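Local atomic coordinates of TonB-dependent siderophore receptor (Pseudomonas aeruginosa 39016, PDB entry 5NEC), a protein that probably takes up iron-loaded siderophores, and drugs conjugated to them, across the outer membrane of Pseudomonas aeruginosa with energy relayed through TonB. Residues Q60-V68 with D694-V702. Sequence-based numbering, arbitrary orientation.
Sequences QVIKDTAAV and DFQLNVQNV
Gln696, Asn698 and Gln700 of strand 694-700 each give one amide N-H to one of three successive backbone carbonyls where helix 60-64 runs out into the following turn, the acceptors being Lys63 O, Asp64 O and Thr65 O in that order. In Gln696 the bond from CA to CB is directed toward the helix end, CG lies anti to the backbone N (chi1 -162°), and the extended chain carries CD to 3.9 Å from Lys63 O. NE2 spends both hydrogens: one on Lys63 O at 3.1 Å, the other on Asn698 OD1 at 2.7 Å, nearly straight (176°) and on a lone pair of that oxygen. With both partners close to its plane, the amide is fixed in rotation. Lys63 O is gripped from opposite faces, by NE2 and by Ala66 N.

Asn698 is thereby oriented, its ND2 lying 3.0 Å from Asp64 O while its OD1 rests 3.5 Å from Ala66 CB. Gln700, bent at chi2 (-67°), brings NE2 within 3.0 Å of Thr65 O. Asp64 OD2 is hydrogen-bonded to Tyr33 OH, and its OD1 accepts from Gln60 NE2, which comes from above the carboxylate plane. Ala66, with positive phi, closes a Schellman motif, and the strand's amides serve carbonyls at that helix end. This joins plug to barrel wall, the plug-in-barrel fold of TonB-dependent receptors.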
ATOM      1  N   GLN A  60     -10.746   9.182   9.448  1.00 61.07           N
ATOM      2  CA  GLN A  60     -10.983  10.610   9.286  1.00 59.35           C
ATOM      3  C   GLN A  60      -9.918  11.270   8.426  1.00 59.44           C
ATOM      4  O   GLN A  60     -10.240  12.202   7.685  1.00 59.92           O
ATOM      5  CB  GLN A  60     -11.057  11.315  10.651  1.00 61.15           C
ATOM      6  CG  GLN A  60     -11.746  12.675  10.617  1.00 61.86           C
ATOM      7  CD  GLN A  60     -13.138  12.607  10.022  1.00 62.58           C
ATOM      8  OE1 GLN A  60     -13.902  11.693  10.303  1.00 65.50           O
ATOM      9  NE2 GLN A  60     -13.451  13.546   9.160  1.00 63.62           N
ATOM     10  N   VAL A  61      -8.671  10.796   8.521  1.00 55.68           N
ATOM     11  CA  VAL A  61      -7.598  11.275   7.644  1.00 54.19           C
ATOM     12  C   VAL A  61      -7.856  10.854   6.191  1.00 51.20           C
ATOM     13  O   VAL A  61      -7.657  11.652   5.274  1.00 48.00           O
ATOM     14  CB  VAL A  61      -6.197  10.850   8.152  1.00 53.36           C
ATOM     15  CG1 VAL A  61      -5.110  11.141   7.128  1.00 54.04           C
ATOM     16  CG2 VAL A  61      -5.868  11.593   9.435  1.00 54.42           C
ATOM     17  N   ILE A  62      -8.330   9.621   6.003  1.00 50.52           N
ATOM     18  CA  ILE A  62      -8.703   9.099   4.682  1.00 48.74           C
ATOM     19  C   ILE A  62      -9.805   9.958   4.052  1.00 48.83           C
ATOM     20  O   ILE A  62      -9.708  10.308   2.882  1.00 46.84           O
ATOM     21  CB  ILE A  62      -9.113   7.601   4.754  1.00 48.66           C
ATOM     22  CG1 ILE A  62      -7.910   6.743   5.167  1.00 48.58           C
ATOM     23  CG2 ILE A  62      -9.683   7.097   3.420  1.00 47.87           C
ATOM     24  CD1 ILE A  62      -8.270   5.362   5.682  1.00 49.34           C
ATOM     25  N   LYS A  63     -10.821  10.325   4.835  1.00 52.13           N
ATOM     26  CA  LYS A  63     -11.896  11.218   4.361  1.00 55.58           C
ATOM     27  C   LYS A  63     -11.430  12.663   4.139  1.00 53.43           C
ATOM     28  O   LYS A  63     -11.746  13.230   3.121  1.00 50.85           O
ATOM     29  CB  LYS A  63     -13.076  11.237   5.335  1.00 60.61           C
ATOM     30  CG  LYS A  63     -13.799   9.913   5.436  1.00 65.92           C
ATOM     31  CD  LYS A  63     -15.100  10.057   6.219  1.00 70.24           C
ATOM     32  CE  LYS A  63     -15.771   8.703   6.454  1.00 72.74           C
ATOM     33  NZ  LYS A  63     -16.721   8.753   7.607  1.00 74.26           N
ATOM     34  N   ASP A  64     -10.687  13.237   5.080  1.00 53.38           N
ATOM     35  CA  ASP A  64     -10.259  14.650   4.992  1.00 54.65           C
ATOM     36  C   ASP A  64      -9.296  14.928   3.828  1.00 54.20           C
ATOM     37  O   ASP A  64      -9.354  16.010   3.231  1.00 52.62           O
ATOM     38  CB  ASP A  64      -9.621  15.142   6.314  1.00 55.39           C
ATOM     39  CG  ASP A  64     -10.629  15.267   7.477  1.00 56.30           C
ATOM     40  OD1 ASP A  64     -11.858  15.259   7.255  1.00 57.13           O
ATOM     41  OD2 ASP A  64     -10.174  15.359   8.629  1.00 54.97           O
ATOM     42  N   THR A  65      -8.431  13.959   3.514  1.00 52.91           N
ATOM     43  CA  THR A  65      -7.543  14.033   2.338  1.00 51.85           C
ATOM     44  C   THR A  65      -8.247  13.651   1.034  1.00 50.72           C
ATOM     45  O   THR A  65      -7.699  13.869  -0.031  1.00 51.43           O
ATOM     46  CB  THR A  65      -6.270  13.147   2.499  1.00 51.97           C
ATOM     47  OG1 THR A  65      -6.625  11.762   2.613  1.00 51.75           O
ATOM     48  CG2 THR A  65      -5.433  13.576   3.721  1.00 52.11           C
ATOM     49  N   ALA A  66      -9.454  13.089   1.121  1.00 50.36           N
ATOM     50  CA  ALA A  66     -10.204  12.570  -0.042  1.00 49.76           C
ATOM     51  C   ALA A  66      -9.392  11.566  -0.880  1.00 48.41           C
ATOM     52  O   ALA A  66      -9.522  11.515  -2.093  1.00 48.39           O
ATOM     53  CB  ALA A  66     -10.726  13.709  -0.900  1.00 50.14           C
ATOM     54  N   ALA A  67      -8.585  10.754  -0.200  1.00 48.41           N
ATOM     55  CA  ALA A  67      -7.816   9.687  -0.815  1.00 47.84           C
ATOM     56  C   ALA A  67      -8.730   8.711  -1.533  1.00 48.22           C
ATOM     57  O   ALA A  67      -9.717   8.269  -0.957  1.00 49.97           O
ATOM     58  CB  ALA A  67      -7.014   8.944   0.249  1.00 47.33           C
ATOM     59  N   VAL A  68      -8.400   8.384  -2.783  1.00 48.66           N
ATOM     60  CA  VAL A  68      -9.178   7.413  -3.574  1.00 47.45           C
ATOM     61  C   VAL A  68      -8.444   6.081  -3.743  1.00 46.38           C
ATOM     62  O   VAL A  68      -8.928   5.201  -4.454  1.00 47.19           O
ATOM     63  CB  VAL A  68      -9.614   7.991  -4.952  1.00 47.32           C
ATOM     64  CG1 VAL A  68     -10.496   9.210  -4.746  1.00 48.42           C
ATOM     65  CG2 VAL A  68      -8.426   8.349  -5.836  1.00 46.71           C
ATOM     66  N   ASP A 694     -22.644  16.869   4.438  1.00 64.08           N
ATOM     67  CA  ASP A 694     -21.375  17.610   4.379  1.00 65.11           C
ATOM     68  C   ASP A 694     -21.034  17.943   2.934  1.00 60.99           C
ATOM     69  O   ASP A 694     -21.300  17.146   2.037  1.00 57.74           O
ATOM     70  CB  ASP A 694     -20.207  16.773   4.929  1.00 68.29           C
ATOM     71  CG  ASP A 694     -20.261  16.582   6.420  1.00 74.16           C
ATOM     72  OD1 ASP A 694     -20.782  17.441   7.149  1.00 78.90           O
ATOM     73  OD2 ASP A 694     -19.774  15.530   6.885  1.00 79.92           O
ATOM     74  N   PHE A 695     -20.401  19.099   2.743  1.00 59.46           N
ATOM     75  CA  PHE A 695     -19.806  19.504   1.476  1.00 57.67           C
ATOM     76  C   PHE A 695     -18.312  19.650   1.709  1.00 56.97           C
ATOM     77  O   PHE A 695     -17.912  20.250   2.715  1.00 59.09           O
ATOM     78  CB  PHE A 695     -20.426  20.823   1.012  1.00 59.69           C
ATOM     79  CG  PHE A 695     -21.854  20.694   0.600  1.00 61.44           C
ATOM     80  CD1 PHE A 695     -22.186  19.998  -0.559  1.00 60.90           C
ATOM     81  CD2 PHE A 695     -22.878  21.277   1.360  1.00 63.31           C
ATOM     82  CE1 PHE A 695     -23.511  19.858  -0.948  1.00 62.62           C
ATOM     83  CE2 PHE A 695     -24.203  21.149   0.972  1.00 64.61           C
ATOM     84  CZ  PHE A 695     -24.518  20.438  -0.179  1.00 64.92           C
ATOM     85  N   GLN A 696     -17.484  19.090   0.817  1.00 54.81           N
ATOM     86  CA  GLN A 696     -16.016  19.164   0.973  1.00 54.70           C
ATOM     87  C   GLN A 696     -15.303  19.583  -0.320  1.00 52.77           C
ATOM     88  O   GLN A 696     -15.694  19.181  -1.411  1.00 51.90           O
ATOM     89  CB  GLN A 696     -15.453  17.828   1.487  1.00 53.48           C
ATOM     90  CG  GLN A 696     -14.057  17.956   2.066  1.00 54.97           C
ATOM     91  CD  GLN A 696     -13.571  16.679   2.708  1.00 55.52           C
ATOM     92  OE1 GLN A 696     -14.116  16.249   3.723  1.00 57.96           O
ATOM     93  NE2 GLN A 696     -12.516  16.084   2.141  1.00 53.14           N
ATOM     94  N   LEU A 697     -14.280  20.416  -0.188  1.00 51.95           N
ATOM     95  CA  LEU A 697     -13.457  20.844  -1.313  1.00 51.07           C
ATOM     96  C   LEU A 697     -12.054  20.373  -1.006  1.00 50.32           C
ATOM     97  O   LEU A 697     -11.580  20.556   0.116  1.00 51.55           O
ATOM     98  CB  LEU A 697     -13.476  22.380  -1.441  1.00 51.30           C
ATOM     99  CG  LEU A 697     -12.600  23.038  -2.516  1.00 50.98           C
ATOM    100  CD1 LEU A 697     -12.971  22.580  -3.920  1.00 49.65           C
ATOM    101  CD2 LEU A 697     -12.736  24.555  -2.438  1.00 51.61           C
ATOM    102  N   ASN A 698     -11.405  19.731  -1.973  1.00 48.45           N
ATOM    103  CA  ASN A 698      -9.989  19.375  -1.857  1.00 47.97           C
ATOM    104  C   ASN A 698      -9.228  19.911  -3.064  1.00 47.60           C
ATOM    105  O   ASN A 698      -9.690  19.789  -4.203  1.00 48.08           O
ATOM    106  CB  ASN A 698      -9.830  17.853  -1.778  1.00 47.59           C
ATOM    107  CG  ASN A 698     -10.219  17.304  -0.434  1.00 47.58           C
ATOM    108  OD1 ASN A 698     -11.401  17.033  -0.170  1.00 45.51           O
ATOM    109  ND2 ASN A 698      -9.216  17.130   0.433  1.00 47.60           N
ATOM    110  N   VAL A 699      -8.068  20.496  -2.807  1.00 46.99           N
ATOM    111  CA  VAL A 699      -7.150  20.881  -3.864  1.00 47.21           C
ATOM    112  C   VAL A 699      -5.893  20.064  -3.627  1.00 46.84           C
ATOM    113  O   VAL A 699      -5.232  20.214  -2.599  1.00 46.76           O
ATOM    114  CB  VAL A 699      -6.871  22.406  -3.863  1.00 47.52           C
ATOM    115  CG1 VAL A 699      -5.923  22.789  -4.997  1.00 47.64           C
ATOM    116  CG2 VAL A 699      -8.173  23.172  -4.031  1.00 46.61           C
ATOM    117  N   GLN A 700      -5.608  19.164  -4.560  1.00 47.33           N
ATOM    118  CA  GLN A 700      -4.450  18.283  -4.484  1.00 48.95           C
ATOM    119  C   GLN A 700      -3.380  18.885  -5.368  1.00 49.18           C
ATOM    120  O   GLN A 700      -3.666  19.216  -6.518  1.00 46.55           O
ATOM    121  CB  GLN A 700      -4.772  16.868  -4.997  1.00 49.08           C
ATOM    122  CG  GLN A 700      -6.074  16.252  -4.508  1.00 51.18           C
ATOM    123  CD  GLN A 700      -6.098  15.937  -3.023  1.00 53.48           C
ATOM    124  OE1 GLN A 700      -5.253  16.394  -2.242  1.00 57.55           O
ATOM    125  NE2 GLN A 700      -7.084  15.146  -2.621  1.00 54.22           N
ATOM    126  N   ASN A 701      -2.158  18.992  -4.832  1.00 49.00           N
ATOM    127  CA  ASN A 701      -1.017  19.528  -5.556  1.00 49.64           C
ATOM    128  C   ASN A 701      -1.351  20.970  -5.940  1.00 51.92           C
ATOM    129  O   ASN A 701      -1.576  21.289  -7.098  1.00 51.55           O
ATOM    130  CB  ASN A 701      -0.696  18.644  -6.756  1.00 48.17           C
ATOM    131  CG  ASN A 701       0.666  18.913  -7.345  1.00 48.41           C
ATOM    132  OD1 ASN A 701       1.361  19.853  -6.961  1.00 48.85           O
ATOM    133  ND2 ASN A 701       1.053  18.077  -8.311  1.00 48.41           N
ATOM    134  N   VAL A 702      -1.391  21.827  -4.923  1.00 53.98           N
ATOM    135  CA  VAL A 702      -1.885  23.197  -5.041  1.00 54.58           C
ATOM    136  C   VAL A 702      -1.069  23.997  -6.049  1.00 55.10           C
ATOM    137  O   VAL A 702      -1.639  24.744  -6.831  1.00 56.09           O
ATOM    138  CB  VAL A 702      -1.919  23.925  -3.678  1.00 55.37           C
ATOM    139  CG1 VAL A 702      -2.252  25.411  -3.843  1.00 56.94           C
ATOM    140  CG2 VAL A 702      -2.938  23.281  -2.750  1.00 54.87           C
TER